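Local coordinates for glycosyl hydrolase family 62 protein (Coprinopsis cinerea, PDB 5B6T) that probably hydrolyses terminal alpha-L-arabinofuranosyl side groups of arabinoxylan, as a family 62 glycoside hydrolase of the alpha-L-arabinofuranosidase type, at residues 237-241 with 242-246. Numbering follows the deposited sequence.
Sequences ALADQ and ESNPF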
ATOM      1  N   ALA A 237      15.076 -13.541   1.226  1.00  9.63           N
ATOM      2  CA  ALA A 237      13.922 -13.854   2.076  1.00  9.34           C
ATOM      3  C   ALA A 237      14.168 -13.418   3.508  1.00  9.23           C
ATOM      4  O   ALA A 237      15.286 -13.571   4.031  1.00  8.86           O
ATOM      5  CB  ALA A 237      13.593 -15.361   2.030  1.00  9.33           C
ATOM      6  N   LEU A 238      13.144 -12.845   4.141  1.00  9.08           N
ATOM      7  CA  LEU A 238      13.167 -12.540   5.549  1.00  9.32           C
ATOM      8  C   LEU A 238      12.158 -13.505   6.145  1.00  9.35           C
ATOM      9  O   LEU A 238      12.530 -14.657   6.493  1.00 10.69           O
ATOM     10  CB  LEU A 238      12.857 -11.059   5.806  1.00  9.46           C
ATOM     11  CG  LEU A 238      12.935 -10.611   7.271  1.00  9.67           C
ATOM     12  CD1 LEU A 238      14.386 -10.652   7.753  1.00  9.93           C
ATOM     13  CD2 LEU A 238      12.334  -9.237   7.451  1.00  9.78           C
ATOM     14  N   ALA A 239      10.884 -13.113   6.200  1.00  8.94           N
ATOM     15  CA  ALA A 239       9.800 -14.006   6.598  1.00  8.90           C
ATOM     16  C   ALA A 239       8.879 -14.143   5.396  1.00  8.49           C
ATOM     17  O   ALA A 239       8.033 -13.290   5.110  1.00  7.98           O
ATOM     18  CB  ALA A 239       9.069 -13.458   7.807  1.00  9.25           C
ATOM     19  N   ASP A 240       9.081 -15.201   4.620  1.00  8.89           N
ATOM     20  CA  ASP A 240       8.442 -15.308   3.276  1.00  9.22           C
ATOM     21  C   ASP A 240       7.763 -16.654   3.033  1.00  9.02           C
ATOM     22  O   ASP A 240       7.470 -17.009   1.891  1.00  8.75           O
ATOM     23  CB  ASP A 240       9.455 -14.994   2.171  1.00  9.48           C
ATOM     24  CG  ASP A 240      10.312 -16.187   1.811  1.00  9.89           C
ATOM     25  OD1 ASP A 240      10.691 -16.920   2.759  1.00  9.40           O
ATOM     26  OD2 ASP A 240      10.587 -16.379   0.604  1.00 10.67           O
ATOM     27  N   GLN A 241       7.469 -17.390   4.112  1.00  9.35           N
ATOM     28  CA  GLN A 241       6.838 -18.694   3.978  1.00 10.12           C
ATOM     29  C   GLN A 241       5.574 -18.768   4.808  1.00  9.94           C
ATOM     30  O   GLN A 241       5.403 -18.032   5.783  1.00  9.51           O
ATOM     31  CB  GLN A 241       7.833 -19.794   4.371  1.00 11.00           C
ATOM     32  CG  GLN A 241       9.113 -19.806   3.536  1.00 12.31           C
ATOM     33  CD  GLN A 241       8.871 -20.103   2.061  1.00 13.86           C
ATOM     34  OE1 GLN A 241       7.900 -20.796   1.692  1.00 15.25           O
ATOM     35  NE2 GLN A 241       9.715 -19.541   1.197  1.00 14.83           N
ATOM     36  N   GLU A 242       4.663 -19.643   4.418  1.00 10.24           N
ATOM     37  CA  GLU A 242       3.426 -19.796   5.189  1.00 11.18           C
ATOM     38  C   GLU A 242       3.692 -20.091   6.675  1.00 11.22           C
ATOM     39  O   GLU A 242       2.990 -19.574   7.556  1.00 12.06           O
ATOM     40  CB  GLU A 242       2.488 -20.822   4.569  1.00 11.27           C
ATOM     41  CG  GLU A 242       1.949 -20.344   3.234  1.00 12.13           C
ATOM     42  CD  GLU A 242       0.873 -21.216   2.638  1.00 13.07           C
ATOM     43  OE1 GLU A 242       0.477 -22.232   3.262  1.00 13.88           O
ATOM     44  OE2 GLU A 242       0.376 -20.829   1.553  1.00 12.71           O
ATOM     45  N   SER A 243       4.741 -20.870   6.944  1.00 11.59           N
ATOM     46  CA  SER A 243       5.151 -21.198   8.332  1.00 12.68           C
ATOM     47  C   SER A 243       6.040 -20.147   9.029  1.00 12.42           C
ATOM     48  O   SER A 243       6.352 -20.254  10.235  1.00 12.65           O
ATOM     49  CB  SER A 243       5.857 -22.556   8.335  1.00 13.37           C
ATOM     50  OG  SER A 243       7.007 -22.491   7.539  1.00 15.37           O
ATOM     51  N   ASN A 244       6.483 -19.155   8.261  1.00 10.92           N
ATOM     52  CA  ASN A 244       7.216 -18.022   8.792  1.00 10.48           C
ATOM     53  C   ASN A 244       6.871 -16.775   7.962  1.00  9.66           C
ATOM     54  O   ASN A 244       7.655 -16.327   7.134  1.00  8.10           O
ATOM     55  CB  ASN A 244       8.716 -18.256   8.866  1.00 10.81           C
ATOM     56  CG  ASN A 244       9.421 -17.097   9.514  1.00 11.08           C
ATOM     57  OD1 ASN A 244       8.925 -16.539  10.507  1.00 12.85           O
ATOM     58  ND2 ASN A 244      10.565 -16.701   8.959  1.00 11.19           N
ATOM     59  N   PRO A 245       5.664 -16.240   8.173  1.00  9.32           N
ATOM     60  CA  PRO A 245       5.149 -15.204   7.269  1.00  8.99           C
ATOM     61  C   PRO A 245       5.461 -13.805   7.787  1.00  8.75           C
ATOM     62  O   PRO A 245       5.725 -13.633   8.971  1.00  9.09           O
ATOM     63  CB  PRO A 245       3.652 -15.462   7.304  1.00  9.26           C
ATOM     64  CG  PRO A 245       3.392 -15.937   8.704  1.00  9.56           C
ATOM     65  CD  PRO A 245       4.596 -16.777   9.042  1.00  9.58           C
ATOM     66  N   PHE A 246       5.368 -12.777   6.941  1.00  8.30           N
ATOM     67  CA  PHE A 246       5.440 -11.448   7.507  1.00  8.01           C
ATOM     68  C   PHE A 246       4.161 -11.225   8.318  1.00  7.92           C
ATOM     69  O   PHE A 246       4.216 -10.845   9.485  1.00  7.71           O
ATOM     70  CB  PHE A 246       5.618 -10.371   6.432  1.00  8.13           C
ATOM     71  CG  PHE A 246       5.705  -9.007   7.008  1.00  8.15           C
ATOM     72  CD1 PHE A 246       6.871  -8.580   7.646  1.00  8.61           C
ATOM     73  CD2 PHE A 246       4.604  -8.153   6.953  1.00  8.25           C
ATOM     74  CE1 PHE A 246       6.947  -7.305   8.213  1.00  8.56           C
ATOM     75  CE2 PHE A 246       4.654  -6.891   7.527  1.00  8.30           C
ATOM     76  CZ  PHE A 246       5.836  -6.461   8.154  1.00  8.36           C
TER
HETATM   77  O   HOH W   1      11.160 -17.102   5.785  1.00 16.22           O
HETATM   78  O   HOH W   2       5.261 -21.115   2.096  1.00 11.54           O
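Gln-241 and Asn-244 close a type I beta turn as a single antiparallel hydrogen-bonded pair. Gln-241 N to Asn-244 O is 3.2 Å and nearly straight at 166°. The return bond, Asn-244 N to Gln-241 O, is shorter, 2.9 Å, but bent to 139°; both donors stand above the carbonyl planes. Opposite Asn-244 the chain carries the extra residue of a classic beta bulge, Asp-240 with Gln-241. Ahead of the turn, Ala-239 aims its methyl at the returning chain, CB lying 3.5 Å from Pro-245 O. The side chain of Asn-244, with CG anti to the backbone N (chi1 -176°), runs back alongside Ala-239, its ND2 3.8 Å from that CB. This amide also donates to Ser-3 O and to a water that bridges Leu-238 O and Asp-240 N. With an alanine here, that water and Ser-3 O would probably lose their amide donor, and Ala-239 this contact. A second water links Gln-241 OE1, also bonded to Arg-192, to Glu-242 N. In the family's five-bladed beta-propeller, the turn follows 236-237, outermost strand of its sheet; neighbouring strand 221-228 supplies Arg-224, salt-bridged to Asp-240, and Phe-246, edge-to-face with Trp-7, reaches Leu-211 of strand 207-215.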